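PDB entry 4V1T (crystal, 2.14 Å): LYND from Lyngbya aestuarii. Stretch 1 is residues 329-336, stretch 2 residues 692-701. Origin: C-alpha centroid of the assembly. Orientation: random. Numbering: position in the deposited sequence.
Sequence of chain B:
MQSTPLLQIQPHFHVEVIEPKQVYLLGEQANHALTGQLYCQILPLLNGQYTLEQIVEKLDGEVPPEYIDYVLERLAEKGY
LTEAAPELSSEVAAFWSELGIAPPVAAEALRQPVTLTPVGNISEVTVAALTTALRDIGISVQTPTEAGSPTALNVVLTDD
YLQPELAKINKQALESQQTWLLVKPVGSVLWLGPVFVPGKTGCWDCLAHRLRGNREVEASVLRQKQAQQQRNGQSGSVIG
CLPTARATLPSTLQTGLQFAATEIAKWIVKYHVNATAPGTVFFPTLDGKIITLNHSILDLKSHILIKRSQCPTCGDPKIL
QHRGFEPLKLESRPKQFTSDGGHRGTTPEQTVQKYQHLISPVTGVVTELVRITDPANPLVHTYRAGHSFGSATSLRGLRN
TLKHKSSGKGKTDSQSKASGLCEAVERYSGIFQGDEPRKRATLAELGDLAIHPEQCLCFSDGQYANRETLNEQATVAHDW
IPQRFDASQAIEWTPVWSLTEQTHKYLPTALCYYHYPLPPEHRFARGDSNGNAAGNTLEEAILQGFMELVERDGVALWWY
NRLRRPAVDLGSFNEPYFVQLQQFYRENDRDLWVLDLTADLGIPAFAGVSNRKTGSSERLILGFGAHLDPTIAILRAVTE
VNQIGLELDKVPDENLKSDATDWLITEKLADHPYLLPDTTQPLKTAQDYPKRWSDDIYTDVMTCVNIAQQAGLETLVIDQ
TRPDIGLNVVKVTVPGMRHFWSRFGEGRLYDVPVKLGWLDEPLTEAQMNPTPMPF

Stretch 1, residues 329-336: KLESRPKQ
Stretch 2 (692-701) RWSDDIYTDV

The start of a helix leaves backbone groups without helical partners, and an extended segment lying across it can use them. LynD offers a worked example in residues 329-336 and 692-701 of one chain, which bury 561 Å² between them. The first stretch has no regular secondary structure but is largely extended, with phi/psi running from -62/124 at Ser332 through -122/97 at Arg333 and -66/131 at Pro334 to -73/137 at Lys335. The second is irregular until Asp696 (-120/124), then turns helical from Ile697 onward, near -65/-38. The two stretches run antiparallel: CA atoms pair Ser332 with Tyr698 (5.2 Å), Arg333 with Ile697 (5.3 Å), Pro334 with Asp696 (4.5 Å) and Lys335 with Asp695 (5.3 Å).

Backbone bonds fix this register. Ile697 N donates to Arg333 O at 2.9 Å, and Lys335 N to Asp695 O at 2.8 Å, both with angles of 166°. They flank Pro334, which has no amide hydrogen to give, and bridge it to Asp696 in a single beta bridge. Pro334 CA adds a CA-H...O contact to Asp695 O at 3.6 Å.

The N-cap residue serves both stretches. Asp696 (chi1 t) points its CA-to-CB bond away, yet its carboxylate returns: OD1 caps the helix by accepting from Tyr698 N at 3.0 Å and also accepts from Arg333 N at 3.0 Å, while Ser332 OG, with chi1 t, donates to Asp696 OD2 at 2.6 Å. A short carboxylate suits a place where several donors converge.

The salt bridge between the stretches is made by Lys335, which has the largest covered area, 130 Å². Its CA-to-CB bond points toward the second stretch; with chi1 m and then t throughout, the extended side chain carries NZ to Asp700 OD2, a salt bridge of 2.5 Å, and to Ser694 O, also 2.5 Å. Asp700 (chi1 m) is buried, and its other oxygen, OD1, accepts from Ser694 N and Ser694 OG, each at 2.9 Å. Ser694 OG (chi1 p) in turn accepts from Asp696 N at 2.9 Å, bracing the turn.

Packing of carbon surfaces and the tyrosine ring completes the contact. The aliphatic part of Lys335 lies on Ile697 (m, t), CG to CG1 at 3.5 Å; Ile697 is buried, so its branched hydrocarbon side chain suits the site and gives the lysine methylenes an apolar surface. The CA-to-CB bond of Tyr698 points toward the first stretch, and with chi1 t and chi2 59° the ring CE1 meets Leu330 CB at 3.5 Å, Leu330 being m, t, and Glu331 N lies over one ring face. Tyr698 CB also approaches Glu331 O at 3.2 Å, so the side chain packs against backbone as well as leucine.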

# COMPACT_ATOMS: atom_id res chain seq x y z
N LYS B 329 31.98 0.90 -15.68
CA LYS B 329 32.46 0.84 -14.30
C LYS B 329 31.79 -0.30 -13.53
O LYS B 329 30.69 -0.12 -13.00
CB LYS B 329 32.19 2.16 -13.57
CG LYS B 329 32.90 3.37 -14.13
CD LYS B 329 32.55 4.60 -13.31
CE LYS B 329 33.24 5.85 -13.83
NZ LYS B 329 32.84 7.05 -13.03
N LEU B 330 32.45 -1.45 -13.48
CA LEU B 330 31.96 -2.57 -12.68
C LEU B 330 32.75 -2.68 -11.38
O LEU B 330 33.94 -2.39 -11.34
CB LEU B 330 32.03 -3.88 -13.46
CG LEU B 330 31.12 -4.05 -14.69
CD1 LEU B 330 30.80 -5.53 -14.90
CD2 LEU B 330 29.83 -3.25 -14.59
N GLU B 331 32.07 -3.10 -10.32
CA GLU B 331 32.66 -3.11 -8.99
C GLU B 331 31.95 -4.13 -8.10
O GLU B 331 30.87 -4.61 -8.44
CB GLU B 331 32.57 -1.72 -8.36
CG GLU B 331 31.17 -1.13 -8.37
CD GLU B 331 31.14 0.30 -7.85
OE1 GLU B 331 31.42 1.22 -8.65
OE2 GLU B 331 30.85 0.49 -6.66
N SER B 332 32.56 -4.42 -6.96
CA SER B 332 32.05 -5.41 -6.02
C SER B 332 30.67 -5.05 -5.46
O SER B 332 30.47 -3.98 -4.89
CB SER B 332 33.04 -5.57 -4.86
OG SER B 332 32.47 -6.33 -3.81
N ARG B 333 29.73 -5.97 -5.64
CA ARG B 333 28.38 -5.83 -5.07
C ARG B 333 28.09 -7.03 -4.17
O ARG B 333 27.72 -8.10 -4.66
CB ARG B 333 27.34 -5.73 -6.19
CG ARG B 333 27.49 -4.51 -7.08
CD ARG B 333 27.24 -3.21 -6.33
NE ARG B 333 27.35 -2.04 -7.20
CZ ARG B 333 27.37 -0.79 -6.76
NH1 ARG B 333 27.29 -0.52 -5.47
NH2 ARG B 333 27.47 0.21 -7.63
N PRO B 334 28.29 -6.87 -2.85
CA PRO B 334 28.03 -7.98 -1.93
C PRO B 334 26.54 -8.36 -1.85
O PRO B 334 25.69 -7.49 -1.69
CB PRO B 334 28.52 -7.44 -0.58
CG PRO B 334 29.49 -6.36 -0.92
CD PRO B 334 28.95 -5.74 -2.18
N LYS B 335 26.26 -9.66 -1.97
CA LYS B 335 24.91 -10.17 -1.79
C LYS B 335 24.54 -10.13 -0.31
O LYS B 335 25.35 -10.49 0.55
CB LYS B 335 24.80 -11.61 -2.30
CG LYS B 335 25.27 -11.82 -3.73
CD LYS B 335 25.18 -13.29 -4.11
CE LYS B 335 25.88 -13.57 -5.43
NZ LYS B 335 26.30 -15.00 -5.52
N GLN B 336 23.32 -9.69 -0.01
CA GLN B 336 22.82 -9.65 1.36
C GLN B 336 21.38 -10.15 1.41
O GLN B 336 20.97 -10.97 0.58
CB GLN B 336 22.90 -8.22 1.93
CG GLN B 336 24.31 -7.66 2.06
CD GLN B 336 25.11 -8.27 3.20
OE1 GLN B 336 24.67 -9.23 3.84
NE2 GLN B 336 26.28 -7.71 3.47
N ARG B 692 29.18 -23.00 -7.86
CA ARG B 692 30.09 -22.06 -8.50
C ARG B 692 29.71 -20.59 -8.34
O ARG B 692 30.18 -19.73 -9.09
CB ARG B 692 30.20 -22.39 -9.99
CG ARG B 692 30.76 -23.78 -10.26
CD ARG B 692 31.27 -23.90 -11.69
NE ARG B 692 30.19 -23.86 -12.67
CZ ARG B 692 30.37 -23.89 -13.99
NH1 ARG B 692 31.59 -23.94 -14.49
NH2 ARG B 692 29.32 -23.85 -14.80
N TRP B 693 28.87 -20.30 -7.34
CA TRP B 693 28.47 -18.93 -7.04
C TRP B 693 29.12 -18.48 -5.74
O TRP B 693 29.32 -19.28 -4.82
CB TRP B 693 26.95 -18.81 -6.93
CG TRP B 693 26.37 -19.47 -5.72
CD1 TRP B 693 26.22 -18.92 -4.48
CD2 TRP B 693 25.88 -20.81 -5.63
NE1 TRP B 693 25.66 -19.84 -3.63
CE2 TRP B 693 25.44 -21.00 -4.31
CE3 TRP B 693 25.77 -21.87 -6.55
CZ2 TRP B 693 24.90 -22.21 -3.87
CZ3 TRP B 693 25.23 -23.06 -6.11
CH2 TRP B 693 24.80 -23.23 -4.79
N SER B 694 29.44 -17.19 -5.66
CA SER B 694 30.06 -16.60 -4.48
C SER B 694 29.02 -15.81 -3.69
O SER B 694 27.83 -16.06 -3.82
CB SER B 694 31.20 -15.68 -4.89
OG SER B 694 30.69 -14.49 -5.48
N ASP B 695 29.47 -14.86 -2.88
CA ASP B 695 28.58 -13.93 -2.19
C ASP B 695 28.74 -12.53 -2.77
O ASP B 695 28.26 -11.55 -2.19
CB ASP B 695 28.85 -13.92 -0.69
CG ASP B 695 28.33 -15.17 0.00
OD1 ASP B 695 27.11 -15.23 0.26
OD2 ASP B 695 29.13 -16.08 0.29
N ASP B 696 29.43 -12.45 -3.90
CA ASP B 696 29.62 -11.20 -4.59
C ASP B 696 29.02 -11.31 -5.98
O ASP B 696 29.38 -12.21 -6.74
CB ASP B 696 31.10 -10.85 -4.68
CG ASP B 696 31.34 -9.40 -5.04
OD1 ASP B 696 30.53 -8.84 -5.81
OD2 ASP B 696 32.33 -8.83 -4.55
N ILE B 697 28.10 -10.41 -6.29
CA ILE B 697 27.42 -10.45 -7.58
C ILE B 697 28.42 -10.22 -8.70
O ILE B 697 28.38 -10.88 -9.73
CB ILE B 697 26.28 -9.41 -7.65
CG1 ILE B 697 25.26 -9.65 -6.53
CG2 ILE B 697 25.56 -9.49 -8.99
CD1 ILE B 697 24.30 -8.49 -6.31
N TYR B 698 29.35 -9.29 -8.48
CA TYR B 698 30.36 -8.96 -9.47
C TYR B 698 31.28 -10.13 -9.78
O TYR B 698 31.69 -10.34 -10.92
CB TYR B 698 31.19 -7.76 -9.00
CG TYR B 698 32.36 -7.44 -9.90
CD1 TYR B 698 32.17 -7.13 -11.23
CD2 TYR B 698 33.65 -7.46 -9.41
CE1 TYR B 698 33.24 -6.84 -12.06
CE2 TYR B 698 34.73 -7.17 -10.23
CZ TYR B 698 34.51 -6.87 -11.55
OH TYR B 698 35.59 -6.59 -12.35
N THR B 699 31.62 -10.90 -8.75
CA THR B 699 32.45 -12.07 -8.96
C THR B 699 31.68 -13.10 -9.77
O THR B 699 32.25 -13.82 -10.58
CB THR B 699 32.90 -12.69 -7.62
OG1 THR B 699 33.58 -11.69 -6.84
CG2 THR B 699 33.85 -13.87 -7.85
N ASP B 700 30.37 -13.15 -9.56
CA ASP B 700 29.52 -14.11 -10.24
C ASP B 700 29.40 -13.84 -11.74
O ASP B 700 29.34 -14.79 -12.51
CB ASP B 700 28.14 -14.16 -9.61
CG ASP B 700 28.10 -15.01 -8.36
OD1 ASP B 700 29.18 -15.34 -7.83
OD2 ASP B 700 26.99 -15.35 -7.90
N VAL B 701 29.37 -12.57 -12.14
CA VAL B 701 29.26 -12.26 -13.57
C VAL B 701 30.60 -12.51 -14.26
O VAL B 701 30.63 -12.97 -15.40
CB VAL B 701 28.79 -10.80 -13.85
CG1 VAL B 701 27.64 -10.42 -12.94
CG2 VAL B 701 29.93 -9.80 -13.72